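Local coordinates for tyrosine specific protein phosphatase (Trypanosoma cruzi, PDB 4AZ1), which probably removes phosphate from phosphotyrosine residues of proteins, as expected of a member of the protein tyrosine phosphatase family, at residues R132-E137 and K159-E164; S140-V145 and G150-E155; A239-T244 and Y257-A262. All coordinates share one frame; numbering follows the deposited sequence.

Contact 1: residues R132-E137 and K159-E164; sequences RYWPEE and KAYEVE
The phenol of Tyr161 reaches from the strand 151-164 region to the loop 132-137, where its OH donates a hydrogen bond to the carbonyl O of Pro135 at 2.7 Å. This oxygen lies at the edge of the Tyr161 ring and in its plane, while the donor stands 19° out of the carbonyl plane. Tyr161 CG stands opposite its own carbonyl carbon, beside the backbone N (chi1 -78°), a rotation that goes with the ring reaching to the loop. The same proline also touches the hydroxyl with its own ring, Pro135 CD lying 3.4 Å from Tyr161 OH. Nearer the tyrosine's CB, Glu137 runs past in the opposite direction and brings CG to 3.3 Å from Tyr161 CD2; this glutamate is poorly ordered, and its hold is probably loose.

Behind Pro135 the loop is braced from within. Arg132 NH1 bonds to Trp134 O at 2.9 Å with the acceptor in the guanidinium plane, and Arg132 CG rests over the centre of the Trp134 ring. Trp134 CE3 in turn sits 3.8 Å above the centre of the Tyr133 ring. Tyr133 OH carries the network inward by bonding to Gln188 and to His225, the histidine that opens the HCxxGxxR signature of the family.

Strand 169-177 adjoins the contact, its Leu174 meeting both Pro135 and Tyr161, while Tyr133 and Trp134 settle against strand 115-118, and Trp134 also against strand 184-191.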
ATOM      1  N   ARG A 132      -9.740   0.682   0.177  1.00 32.93           N
ATOM      2  CA  ARG A 132      -9.769   0.449   1.622  1.00 31.01           C
ATOM      3  C   ARG A 132      -8.379   0.440   2.272  1.00 32.72           C
ATOM      4  O   ARG A 132      -7.441  -0.227   1.794  1.00 31.38           O
ATOM      5  CB  ARG A 132     -10.490  -0.868   1.932  1.00 28.31           C
ATOM      6  CG  ARG A 132     -10.612  -1.151   3.433  1.00 29.68           C
ATOM      7  CD  ARG A 132     -11.527  -2.347   3.688  1.00 31.21           C
ATOM      8  NE  ARG A 132     -11.123  -3.485   2.876  1.00 37.76           N
ATOM      9  CZ  ARG A 132     -10.125  -4.311   3.194  1.00 52.18           C
ATOM     10  NH1 ARG A 132      -9.432  -4.130   4.316  1.00 44.34           N
ATOM     11  NH2 ARG A 132      -9.819  -5.328   2.394  1.00 40.63           N
ATOM     12  N   TYR A 133      -8.244   1.177   3.369  1.00 33.65           N
ATOM     13  CA  TYR A 133      -7.004   1.143   4.133  1.00 29.69           C
ATOM     14  C   TYR A 133      -7.234   0.811   5.611  1.00 34.09           C
ATOM     15  O   TYR A 133      -6.326   0.948   6.432  1.00 35.47           O
ATOM     16  CB  TYR A 133      -6.235   2.455   3.961  1.00 30.05           C
ATOM     17  CG  TYR A 133      -7.080   3.687   4.217  1.00 28.63           C
ATOM     18  CD1 TYR A 133      -7.242   4.183   5.500  1.00 33.58           C
ATOM     19  CD2 TYR A 133      -7.692   4.362   3.168  1.00 28.44           C
ATOM     20  CE1 TYR A 133      -8.001   5.322   5.747  1.00 30.99           C
ATOM     21  CE2 TYR A 133      -8.465   5.512   3.404  1.00 26.14           C
ATOM     22  CZ  TYR A 133      -8.612   5.976   4.694  1.00 32.79           C
ATOM     23  OH  TYR A 133      -9.361   7.104   4.943  1.00 30.61           O
ATOM     24  N   TRP A 134      -8.446   0.361   5.936  1.00 29.78           N
ATOM     25  CA  TRP A 134      -8.794  -0.003   7.314  1.00 28.82           C
ATOM     26  C   TRP A 134      -9.187  -1.472   7.372  1.00 33.26           C
ATOM     27  O   TRP A 134      -9.609  -2.028   6.362  1.00 33.68           O
ATOM     28  CB  TRP A 134      -9.960   0.862   7.816  1.00 29.11           C
ATOM     29  CG  TRP A 134     -11.171   0.750   6.944  1.00 32.69           C
ATOM     30  CD1 TRP A 134     -12.164  -0.185   7.029  1.00 36.24           C
ATOM     31  CD2 TRP A 134     -11.507   1.599   5.842  1.00 29.12           C
ATOM     32  NE1 TRP A 134     -13.100   0.033   6.044  1.00 32.68           N
ATOM     33  CE2 TRP A 134     -12.720   1.120   5.305  1.00 29.69           C
ATOM     34  CE3 TRP A 134     -10.898   2.720   5.263  1.00 30.90           C
ATOM     35  CZ2 TRP A 134     -13.345   1.737   4.210  1.00 25.75           C
ATOM     36  CZ3 TRP A 134     -11.517   3.328   4.173  1.00 30.12           C
ATOM     37  CH2 TRP A 134     -12.726   2.837   3.660  1.00 25.64           C
ATOM     38  N   PRO A 135      -9.049  -2.106   8.556  1.00 34.58           N
ATOM     39  CA  PRO A 135      -9.448  -3.517   8.657  1.00 40.36           C
ATOM     40  C   PRO A 135     -10.957  -3.640   8.539  1.00 37.85           C
ATOM     41  O   PRO A 135     -11.683  -2.775   9.044  1.00 38.29           O
ATOM     42  CB  PRO A 135      -9.022  -3.927  10.085  1.00 40.87           C
ATOM     43  CG  PRO A 135      -8.188  -2.757  10.630  1.00 40.43           C
ATOM     44  CD  PRO A 135      -8.603  -1.548   9.851  1.00 39.27           C
ATOM     45  N   GLU A 136     -11.424  -4.698   7.886  1.00 40.16           N
ATOM     46  CA  GLU A 136     -12.851  -4.936   7.780  1.00 50.75           C
ATOM     47  C   GLU A 136     -13.366  -5.507   9.093  1.00 58.42           C
ATOM     48  O   GLU A 136     -12.703  -6.378   9.697  1.00 46.88           O
ATOM     49  CB  GLU A 136     -13.148  -5.930   6.654  1.00 54.68           C
ATOM     50  CG  GLU A 136     -13.078  -5.362   5.243  1.00 66.59           C
ATOM     51  CD  GLU A 136     -13.508  -6.386   4.201  1.00 82.99           C
ATOM     52  OE1 GLU A 136     -12.958  -7.513   4.206  1.00 77.22           O
ATOM     53  OE2 GLU A 136     -14.405  -6.067   3.390  1.00 89.92           O
ATOM     54  N   GLU A 137     -14.540  -5.029   9.517  1.00 63.58           N
ATOM     55  CA  GLU A 137     -15.254  -5.577  10.678  1.00 82.71           C
ATOM     56  C   GLU A 137     -15.229  -7.101  10.748  1.00 85.65           C
ATOM     57  O   GLU A 137     -14.969  -7.684  11.805  1.00 90.49           O
ATOM     58  CB  GLU A 137     -16.715  -5.129  10.647  1.00 95.57           C
ATOM     59  CG  GLU A 137     -16.961  -3.722  11.138  1.00100.38           C
ATOM     60  CD  GLU A 137     -17.710  -3.688  12.457  1.00106.33           C
ATOM     61  OE1 GLU A 137     -17.306  -4.412  13.395  1.00105.37           O
ATOM     62  OE2 GLU A 137     -18.705  -2.935  12.551  1.00110.10           O
ATOM     63  N   LYS A 159     -12.653   0.071  21.841  1.00 58.98           N
ATOM     64  CA  LYS A 159     -13.561   1.035  21.243  1.00 54.49           C
ATOM     65  C   LYS A 159     -14.001   0.556  19.860  1.00 51.26           C
ATOM     66  O   LYS A 159     -13.262   0.706  18.889  1.00 44.13           O
ATOM     67  CB  LYS A 159     -12.866   2.394  21.151  1.00 61.02           C
ATOM     68  CG  LYS A 159     -13.789   3.589  21.221  1.00 67.54           C
ATOM     69  CD  LYS A 159     -12.985   4.871  21.382  1.00 74.36           C
ATOM     70  CE  LYS A 159     -13.892   6.089  21.394  1.00 74.09           C
ATOM     71  NZ  LYS A 159     -13.108   7.352  21.415  1.00 77.44           N
ATOM     72  N   ALA A 160     -15.208  -0.003  19.772  1.00 50.65           N
ATOM     73  CA  ALA A 160     -15.720  -0.581  18.521  1.00 52.93           C
ATOM     74  C   ALA A 160     -16.112   0.449  17.448  1.00 56.73           C
ATOM     75  O   ALA A 160     -16.369   1.623  17.753  1.00 48.80           O
ATOM     76  CB  ALA A 160     -16.891  -1.505  18.812  1.00 55.64           C
ATOM     77  N   TYR A 161     -16.164  -0.004  16.195  1.00 52.22           N
ATOM     78  CA  TYR A 161     -16.610   0.840  15.085  1.00 56.03           C
ATOM     79  C   TYR A 161     -18.026   1.321  15.376  1.00 53.49           C
ATOM     80  O   TYR A 161     -18.842   0.549  15.873  1.00 49.44           O
ATOM     81  CB  TYR A 161     -16.668   0.039  13.787  1.00 50.02           C
ATOM     82  CG  TYR A 161     -15.353  -0.235  13.086  1.00 47.53           C
ATOM     83  CD1 TYR A 161     -14.133   0.150  13.635  1.00 43.88           C
ATOM     84  CD2 TYR A 161     -15.341  -0.898  11.859  1.00 37.98           C
ATOM     85  CE1 TYR A 161     -12.931  -0.116  12.973  1.00 46.19           C
ATOM     86  CE2 TYR A 161     -14.153  -1.173  11.189  1.00 39.40           C
ATOM     87  CZ  TYR A 161     -12.951  -0.783  11.752  1.00 46.03           C
ATOM     88  OH  TYR A 161     -11.773  -1.055  11.085  1.00 36.02           O
ATOM     89  N   GLU A 162     -18.327   2.580  15.065  1.00 44.95           N
ATOM     90  CA  GLU A 162     -19.688   3.098  15.264  1.00 50.87           C
ATOM     91  C   GLU A 162     -20.350   3.399  13.923  1.00 48.95           C
ATOM     92  O   GLU A 162     -19.746   4.027  13.056  1.00 44.06           O
ATOM     93  CB  GLU A 162     -19.670   4.353  16.140  1.00 53.14           C
ATOM     94  CG  GLU A 162     -19.049   4.129  17.519  1.00 61.56           C
ATOM     95  CD  GLU A 162     -18.895   5.421  18.308  1.00 74.86           C
ATOM     96  OE1 GLU A 162     -19.312   6.482  17.792  1.00 82.95           O
ATOM     97  OE2 GLU A 162     -18.358   5.376  19.438  1.00 77.15           O
ATOM     98  N   VAL A 163     -21.584   2.936  13.744  1.00 51.73           N
ATOM     99  CA  VAL A 163     -22.299   3.192  12.502  1.00 52.80           C
ATOM    100  C   VAL A 163     -23.529   4.023  12.807  1.00 56.72           C
ATOM    101  O   VAL A 163     -24.361   3.630  13.627  1.00 56.34           O
ATOM    102  CB  VAL A 163     -22.734   1.896  11.806  1.00 57.60           C
ATOM    103  CG1 VAL A 163     -23.273   2.214  10.415  1.00 54.74           C
ATOM    104  CG2 VAL A 163     -21.561   0.924  11.706  1.00 49.06           C
ATOM    105  N   GLU A 164     -23.631   5.180  12.158  1.00 47.19           N
ATOM    106  CA  GLU A 164     -24.776   6.069  12.351  1.00 50.80           C
ATOM    107  C   GLU A 164     -25.601   6.039  11.063  1.00 52.86           C
ATOM    108  O   GLU A 164     -25.229   6.676  10.069  1.00 48.35           O
ATOM    109  CB  GLU A 164     -24.303   7.502  12.642  1.00 48.95           C
ATOM    110  CG  GLU A 164     -23.205   7.618  13.694  1.00 65.67           C
ATOM    111  CD  GLU A 164     -23.687   7.267  15.093  1.00 87.41           C
ATOM    112  OE1 GLU A 164     -24.913   7.338  15.339  1.00 91.09           O
ATOM    113  OE2 GLU A 164     -22.836   6.922  15.947  1.00 95.22           O
TER

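Contact 2: residues S140-V145 and G150-E155; sequences SGSIAV and GLTISE
The side chains of Ile143 and Ile153 run alongside each other in the same direction, in an antiparallel beta hairpin whose first strand, 142-145, is outermost in the main sheet of the chain. Ile143 CG1 meets Ile153 CG2 at 3.6 Å. Both branches occupy the position between the backbone N and the carbonyl carbon of their residue (chi1 58° puts CG1 there in Ile143), which turns them to each other across the ladder. Val145 and Leu151 continue this face, Val145 CG2 lying against Leu151 CB at 3.8 Å, and pack on helix 101-110.

The other face is more polar: Ala144 CB lies beside Thr152 OG1. Tyr51 and Phe127 of the second subunit pack on Ala144 and Thr152, and its Leu52 reaches Ile143. Between the faces, Ile143 and Ile153 form a hydrogen-bonded pair with two nearly linear bonds, whereas at the turn end Leu151 N to Val145 O is weak. Gly141 O takes Glu155 N at 2.8 Å where the ladder begins.

In the non-hydrogen-bonded pair Ser142 and Ser154, each hydroxyl stands beside its own backbone N, and the two oxygens, Ser142 OG and Ser154 OG, share a hydrogen bond of 3.0 Å.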
ATOM      1  N   SER A 140      -9.909 -10.285  11.178  1.00 56.23           N
ATOM      2  CA  SER A 140      -9.163 -10.582  12.405  1.00 59.62           C
ATOM      3  C   SER A 140      -8.998  -9.337  13.282  1.00 53.75           C
ATOM      4  O   SER A 140      -8.602  -9.444  14.443  1.00 58.20           O
ATOM      5  CB  SER A 140      -7.773 -11.153  12.074  1.00 59.26           C
ATOM      6  OG  SER A 140      -6.886 -10.129  11.629  1.00 64.86           O
ATOM      7  N   GLY A 141      -9.289  -8.165  12.718  1.00 52.12           N
ATOM      8  CA  GLY A 141      -9.131  -6.911  13.437  1.00 54.35           C
ATOM      9  C   GLY A 141      -7.848  -6.147  13.133  1.00 49.02           C
ATOM     10  O   GLY A 141      -7.680  -5.017  13.603  1.00 46.55           O
ATOM     11  N   SER A 142      -6.949  -6.755  12.355  1.00 46.86           N
ATOM     12  CA  SER A 142      -5.672  -6.130  11.976  1.00 45.97           C
ATOM     13  C   SER A 142      -5.340  -6.423  10.520  1.00 43.60           C
ATOM     14  O   SER A 142      -5.496  -7.552  10.068  1.00 44.69           O
ATOM     15  CB  SER A 142      -4.516  -6.699  12.815  1.00 47.93           C
ATOM     16  OG  SER A 142      -4.572  -6.280  14.161  1.00 68.87           O
ATOM     17  N   ILE A 143      -4.863  -5.417   9.793  1.00 40.34           N
ATOM     18  CA  ILE A 143      -4.219  -5.656   8.503  1.00 45.67           C
ATOM     19  C   ILE A 143      -2.845  -4.971   8.484  1.00 43.88           C
ATOM     20  O   ILE A 143      -2.569  -4.094   9.313  1.00 42.34           O
ATOM     21  CB  ILE A 143      -5.078  -5.151   7.338  1.00 39.04           C
ATOM     22  CG1 ILE A 143      -5.354  -3.659   7.504  1.00 38.98           C
ATOM     23  CG2 ILE A 143      -6.383  -5.929   7.256  1.00 44.27           C
ATOM     24  CD1 ILE A 143      -6.275  -3.084   6.427  1.00 43.32           C
ATOM     25  N   ALA A 144      -1.989  -5.357   7.544  1.00 36.85           N
ATOM     26  CA  ALA A 144      -0.642  -4.779   7.477  1.00 32.62           C
ATOM     27  C   ALA A 144      -0.254  -4.336   6.058  1.00 38.25           C
ATOM     28  O   ALA A 144      -0.800  -4.839   5.062  1.00 33.18           O
ATOM     29  CB  ALA A 144       0.385  -5.763   8.041  1.00 34.82           C
ATOM     30  N   VAL A 145       0.656  -3.366   5.973  1.00 37.17           N
ATOM     31  CA  VAL A 145       1.303  -3.039   4.708  1.00 36.74           C
ATOM     32  C   VAL A 145       2.752  -3.481   4.811  1.00 41.62           C
ATOM     33  O   VAL A 145       3.338  -3.509   5.904  1.00 35.84           O
ATOM     34  CB  VAL A 145       1.195  -1.546   4.324  1.00 37.20           C
ATOM     35  CG1 VAL A 145      -0.245  -1.182   3.952  1.00 28.74           C
ATOM     36  CG2 VAL A 145       1.726  -0.641   5.451  1.00 34.61           C
ATOM     37  N   GLY A 150       7.076  -1.474   6.843  1.00 54.15           N
ATOM     38  CA  GLY A 150       5.957  -2.149   7.473  1.00 49.77           C
ATOM     39  C   GLY A 150       5.183  -1.385   8.530  1.00 48.19           C
ATOM     40  O   GLY A 150       5.751  -0.865   9.492  1.00 47.22           O
ATOM     41  N   LEU A 151       3.869  -1.327   8.353  1.00 41.44           N
ATOM     42  CA  LEU A 151       2.981  -0.812   9.391  1.00 43.29           C
ATOM     43  C   LEU A 151       1.830  -1.785   9.564  1.00 44.34           C
ATOM     44  O   LEU A 151       1.436  -2.486   8.621  1.00 42.78           O
ATOM     45  CB  LEU A 151       2.427   0.570   9.034  1.00 44.30           C
ATOM     46  CG  LEU A 151       3.375   1.773   8.958  1.00 57.44           C
ATOM     47  CD1 LEU A 151       3.584   2.235   7.518  1.00 66.79           C
ATOM     48  CD2 LEU A 151       2.847   2.921   9.805  1.00 51.66           C
ATOM     49  N   THR A 152       1.298  -1.840  10.775  1.00 39.05           N
ATOM     50  CA  THR A 152       0.096  -2.608  11.028  1.00 36.88           C
ATOM     51  C   THR A 152      -0.961  -1.608  11.462  1.00 43.12           C
ATOM     52  O   THR A 152      -0.662  -0.660  12.196  1.00 48.12           O
ATOM     53  CB  THR A 152       0.339  -3.660  12.115  1.00 40.45           C
ATOM     54  OG1 THR A 152       1.298  -4.617  11.642  1.00 52.17           O
ATOM     55  CG2 THR A 152      -0.959  -4.381  12.496  1.00 39.31           C
ATOM     56  N   ILE A 153      -2.185  -1.782  10.982  1.00 41.03           N
ATOM     57  CA  ILE A 153      -3.296  -0.957  11.448  1.00 32.24           C
ATOM     58  C   ILE A 153      -4.402  -1.874  12.002  1.00 42.16           C
ATOM     59  O   ILE A 153      -4.741  -2.905  11.395  1.00 36.18           O
ATOM     60  CB  ILE A 153      -3.771   0.031  10.341  1.00 37.36           C
ATOM     61  CG1 ILE A 153      -4.966   0.869  10.810  1.00 30.10           C
ATOM     62  CG2 ILE A 153      -4.086  -0.694   9.069  1.00 40.36           C
ATOM     63  CD1 ILE A 153      -5.376   1.952   9.770  1.00 35.07           C
ATOM     64  N   SER A 154      -4.928  -1.528  13.176  1.00 36.42           N
ATOM     65  CA  SER A 154      -5.811  -2.438  13.898  1.00 32.18           C
ATOM     66  C   SER A 154      -7.036  -1.718  14.403  1.00 32.62           C
ATOM     67  O   SER A 154      -7.020  -0.495  14.593  1.00 38.47           O
ATOM     68  CB  SER A 154      -5.099  -3.051  15.112  1.00 39.98           C
ATOM     69  OG  SER A 154      -3.803  -3.499  14.786  1.00 54.91           O
ATOM     70  N   GLU A 155      -8.095  -2.481  14.647  1.00 39.84           N
ATOM     71  CA  GLU A 155      -9.272  -1.940  15.298  1.00 49.38           C
ATOM     72  C   GLU A 155      -8.937  -1.746  16.777  1.00 43.40           C
ATOM     73  O   GLU A 155      -8.334  -2.618  17.386  1.00 41.78           O
ATOM     74  CB  GLU A 155     -10.463  -2.886  15.128  1.00 54.56           C
ATOM     75  CG  GLU A 155     -11.740  -2.365  15.787  1.00 69.86           C
ATOM     76  CD  GLU A 155     -13.000  -3.067  15.310  1.00 71.91           C
ATOM     77  OE1 GLU A 155     -12.883  -4.081  14.572  1.00 75.06           O
ATOM     78  OE2 GLU A 155     -14.106  -2.593  15.678  1.00 55.01           O
TER

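Contact 3: residues A239-T244 and Y257-A262; sequences AYAALT and YDVVSA
Two helices of the largely helical part of the phosphatase domain meet here: helix 232-247, which leaves the phosphate-binding signature loop of the family, and helix 255-266, which follows it in the chain. Their point of contact is small and made essentially of methyl groups. Val259 projects toward the partner helix and sets both its methyl groups against the single methyl of Ala241, with Val259 CG1 at 3.7 Å from Ala241 CB and Val259 CG2 at 3.9 Å. A first torsion of 157° carries CG1 to the side away from the valine's own backbone N and leaves CG2 next to that N, the rotation at which the two branches together face the alanine. CG2 also borders the backbone at the next residue, coming within 4.4 Å of Ala242 N. With so small a side chain on one helix, the backbones draw close, Ala241 CA and Val259 CA being 6.9 Å apart.

On another side of helix 232-247, Thr244 folds back on the preceding turn. Its OG1 bonds to Tyr240 O from above the carbonyl plane at 2.9 Å, while Thr244 N reaches the same oxygen from the opposite face. That hydroxyl also lies over the centre of the Tyr240 ring, whose own OH bonds to His88.

Around the pair, Leu84 and Leu86 of a loop press on Ala241, Tyr240 and Leu243 lean on helix 203-215, and Val260 touches Leu28 of helix 14-30 and Ile280 of helix 274-288.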
ATOM      1  N   ALA A 239     -16.646  24.913   4.185  1.00 29.08           N
ATOM      2  CA  ALA A 239     -17.755  25.084   5.116  1.00 40.33           C
ATOM      3  C   ALA A 239     -17.226  25.310   6.529  1.00 44.10           C
ATOM      4  O   ALA A 239     -17.745  26.161   7.261  1.00 45.98           O
ATOM      5  CB  ALA A 239     -18.697  23.875   5.076  1.00 30.01           C
ATOM      6  N   TYR A 240     -16.208  24.539   6.915  1.00 36.85           N
ATOM      7  CA  TYR A 240     -15.563  24.732   8.217  1.00 34.89           C
ATOM      8  C   TYR A 240     -15.090  26.175   8.344  1.00 40.92           C
ATOM      9  O   TYR A 240     -15.363  26.847   9.344  1.00 40.03           O
ATOM     10  CB  TYR A 240     -14.363  23.799   8.401  1.00 33.48           C
ATOM     11  CG  TYR A 240     -13.502  24.190   9.595  1.00 38.24           C
ATOM     12  CD1 TYR A 240     -13.852  23.804  10.887  1.00 41.69           C
ATOM     13  CD2 TYR A 240     -12.344  24.961   9.434  1.00 36.95           C
ATOM     14  CE1 TYR A 240     -13.076  24.181  11.999  1.00 46.90           C
ATOM     15  CE2 TYR A 240     -11.563  25.339  10.537  1.00 36.03           C
ATOM     16  CZ  TYR A 240     -11.936  24.940  11.814  1.00 49.74           C
ATOM     17  OH  TYR A 240     -11.167  25.304  12.898  1.00 56.08           O
ATOM     18  N   ALA A 241     -14.349  26.634   7.338  1.00 43.00           N
ATOM     19  CA  ALA A 241     -13.815  27.996   7.354  1.00 39.46           C
ATOM     20  C   ALA A 241     -14.941  29.011   7.423  1.00 39.68           C
ATOM     21  O   ALA A 241     -14.959  29.874   8.299  1.00 40.56           O
ATOM     22  CB  ALA A 241     -12.956  28.246   6.136  1.00 38.14           C
ATOM     23  N   ALA A 242     -15.889  28.899   6.497  1.00 37.98           N
ATOM     24  CA  ALA A 242     -16.995  29.840   6.464  1.00 34.76           C
ATOM     25  C   ALA A 242     -17.750  29.880   7.789  1.00 42.83           C
ATOM     26  O   ALA A 242     -18.120  30.962   8.260  1.00 41.82           O
ATOM     27  CB  ALA A 242     -17.943  29.533   5.292  1.00 35.11           C
ATOM     28  N   LEU A 243     -17.965  28.718   8.404  1.00 38.13           N
ATOM     29  CA  LEU A 243     -18.707  28.672   9.664  1.00 46.20           C
ATOM     30  C   LEU A 243     -17.911  29.237  10.835  1.00 45.90           C
ATOM     31  O   LEU A 243     -18.492  29.772  11.778  1.00 45.09           O
ATOM     32  CB  LEU A 243     -19.205  27.255   9.979  1.00 40.74           C
ATOM     33  CG  LEU A 243     -20.409  26.817   9.139  1.00 48.05           C
ATOM     34  CD1 LEU A 243     -20.559  25.303   9.123  1.00 41.41           C
ATOM     35  CD2 LEU A 243     -21.678  27.468   9.665  1.00 46.43           C
ATOM     36  N   THR A 244     -16.589  29.119  10.773  1.00 45.83           N
ATOM     37  CA  THR A 244     -15.731  29.711  11.797  1.00 47.95           C
ATOM     38  C   THR A 244     -15.837  31.233  11.726  1.00 48.95           C
ATOM     39  O   THR A 244     -15.912  31.905  12.756  1.00 53.86           O
ATOM     40  CB  THR A 244     -14.262  29.277  11.642  1.00 50.06           C
ATOM     41  OG1 THR A 244     -14.163  27.846  11.730  1.00 50.48           O
ATOM     42  CG2 THR A 244     -13.404  29.908  12.732  1.00 48.23           C
ATOM     43  N   TYR A 257     -16.603  33.127  -1.363  1.00 36.46           N
ATOM     44  CA  TYR A 257     -15.692  33.339  -2.468  1.00 36.35           C
ATOM     45  C   TYR A 257     -14.246  33.474  -1.951  1.00 34.44           C
ATOM     46  O   TYR A 257     -13.339  32.811  -2.459  1.00 41.07           O
ATOM     47  CB  TYR A 257     -16.105  34.573  -3.285  1.00 34.73           C
ATOM     48  CG  TYR A 257     -15.311  34.703  -4.559  1.00 45.51           C
ATOM     49  CD1 TYR A 257     -15.671  33.988  -5.689  1.00 41.11           C
ATOM     50  CD2 TYR A 257     -14.188  35.525  -4.629  1.00 52.99           C
ATOM     51  CE1 TYR A 257     -14.940  34.085  -6.860  1.00 39.49           C
ATOM     52  CE2 TYR A 257     -13.453  35.633  -5.804  1.00 52.93           C
ATOM     53  CZ  TYR A 257     -13.836  34.899  -6.909  1.00 46.95           C
ATOM     54  OH  TYR A 257     -13.122  34.983  -8.078  1.00 51.26           O
ATOM     55  N   ASP A 258     -14.031  34.310  -0.934  1.00 35.25           N
ATOM     56  CA  ASP A 258     -12.676  34.539  -0.421  1.00 43.95           C
ATOM     57  C   ASP A 258     -12.019  33.262   0.132  1.00 51.11           C
ATOM     58  O   ASP A 258     -10.847  32.976  -0.140  1.00 44.03           O
ATOM     59  CB  ASP A 258     -12.692  35.627   0.643  1.00 46.82           C
ATOM     60  CG  ASP A 258     -13.018  36.995   0.064  1.00 52.48           C
ATOM     61  OD1 ASP A 258     -12.717  37.227  -1.128  1.00 54.16           O
ATOM     62  OD2 ASP A 258     -13.572  37.839   0.801  1.00 58.85           O
ATOM     63  N   VAL A 259     -12.787  32.506   0.906  1.00 37.45           N
ATOM     64  CA  VAL A 259     -12.324  31.253   1.477  1.00 35.83           C
ATOM     65  C   VAL A 259     -11.940  30.250   0.392  1.00 36.84           C
ATOM     66  O   VAL A 259     -10.870  29.639   0.452  1.00 38.54           O
ATOM     67  CB  VAL A 259     -13.408  30.637   2.375  1.00 40.85           C
ATOM     68  CG1 VAL A 259     -13.208  29.137   2.522  1.00 40.42           C
ATOM     69  CG2 VAL A 259     -13.396  31.318   3.736  1.00 41.79           C
ATOM     70  N   VAL A 260     -12.800  30.086  -0.606  1.00 36.84           N
ATOM     71  CA  VAL A 260     -12.495  29.142  -1.674  1.00 39.61           C
ATOM     72  C   VAL A 260     -11.304  29.635  -2.492  1.00 39.14           C
ATOM     73  O   VAL A 260     -10.443  28.844  -2.881  1.00 33.19           O
ATOM     74  CB  VAL A 260     -13.734  28.840  -2.541  1.00 35.55           C
ATOM     75  CG1 VAL A 260     -13.373  27.951  -3.735  1.00 30.24           C
ATOM     76  CG2 VAL A 260     -14.775  28.142  -1.684  1.00 26.32           C
ATOM     77  N   SER A 261     -11.225  30.946  -2.703  1.00 32.71           N
ATOM     78  CA  SER A 261     -10.109  31.507  -3.448  1.00 40.52           C
ATOM     79  C   SER A 261      -8.786  31.182  -2.748  1.00 40.78           C
ATOM     80  O   SER A 261      -7.811  30.774  -3.388  1.00 49.38           O
ATOM     81  CB  SER A 261     -10.285  33.015  -3.607  1.00 48.05           C
ATOM     82  OG  SER A 261     -10.014  33.408  -4.935  1.00 65.36           O
ATOM     83  N   ALA A 262      -8.763  31.333  -1.430  1.00 33.73           N
ATOM     84  CA  ALA A 262      -7.552  31.053  -0.652  1.00 42.10           C
ATOM     85  C   ALA A 262      -7.212  29.558  -0.589  1.00 40.15           C
ATOM     86  O   ALA A 262      -6.039  29.186  -0.532  1.00 45.51           O
ATOM     87  CB  ALA A 262      -7.664  31.639   0.745  1.00 35.93           C
TER

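How the contacts relate
Contacts 1 and 2 form one neighbourhood, their centres 12 Å apart. They share strand 151-164, and the hairpin of contact 2 is nested within the chain loop that contact 1 closes. They also touch: Ile143 CD1 comes to 3.5 Å from Trp134 C, and Pro135 CG lies equally near Ile153 O. Both border the second subunit. Contact 3 stands on the opposite side of the chain's centre, its nearest atoms about 18 Å from those of contact 1 and about 23 Å from those of contact 2. The signature loop lies between in sequence: Tyr133, in the loop of contact 1, bonds to its histidine, His225, and contact 3 uses the helix that follows it.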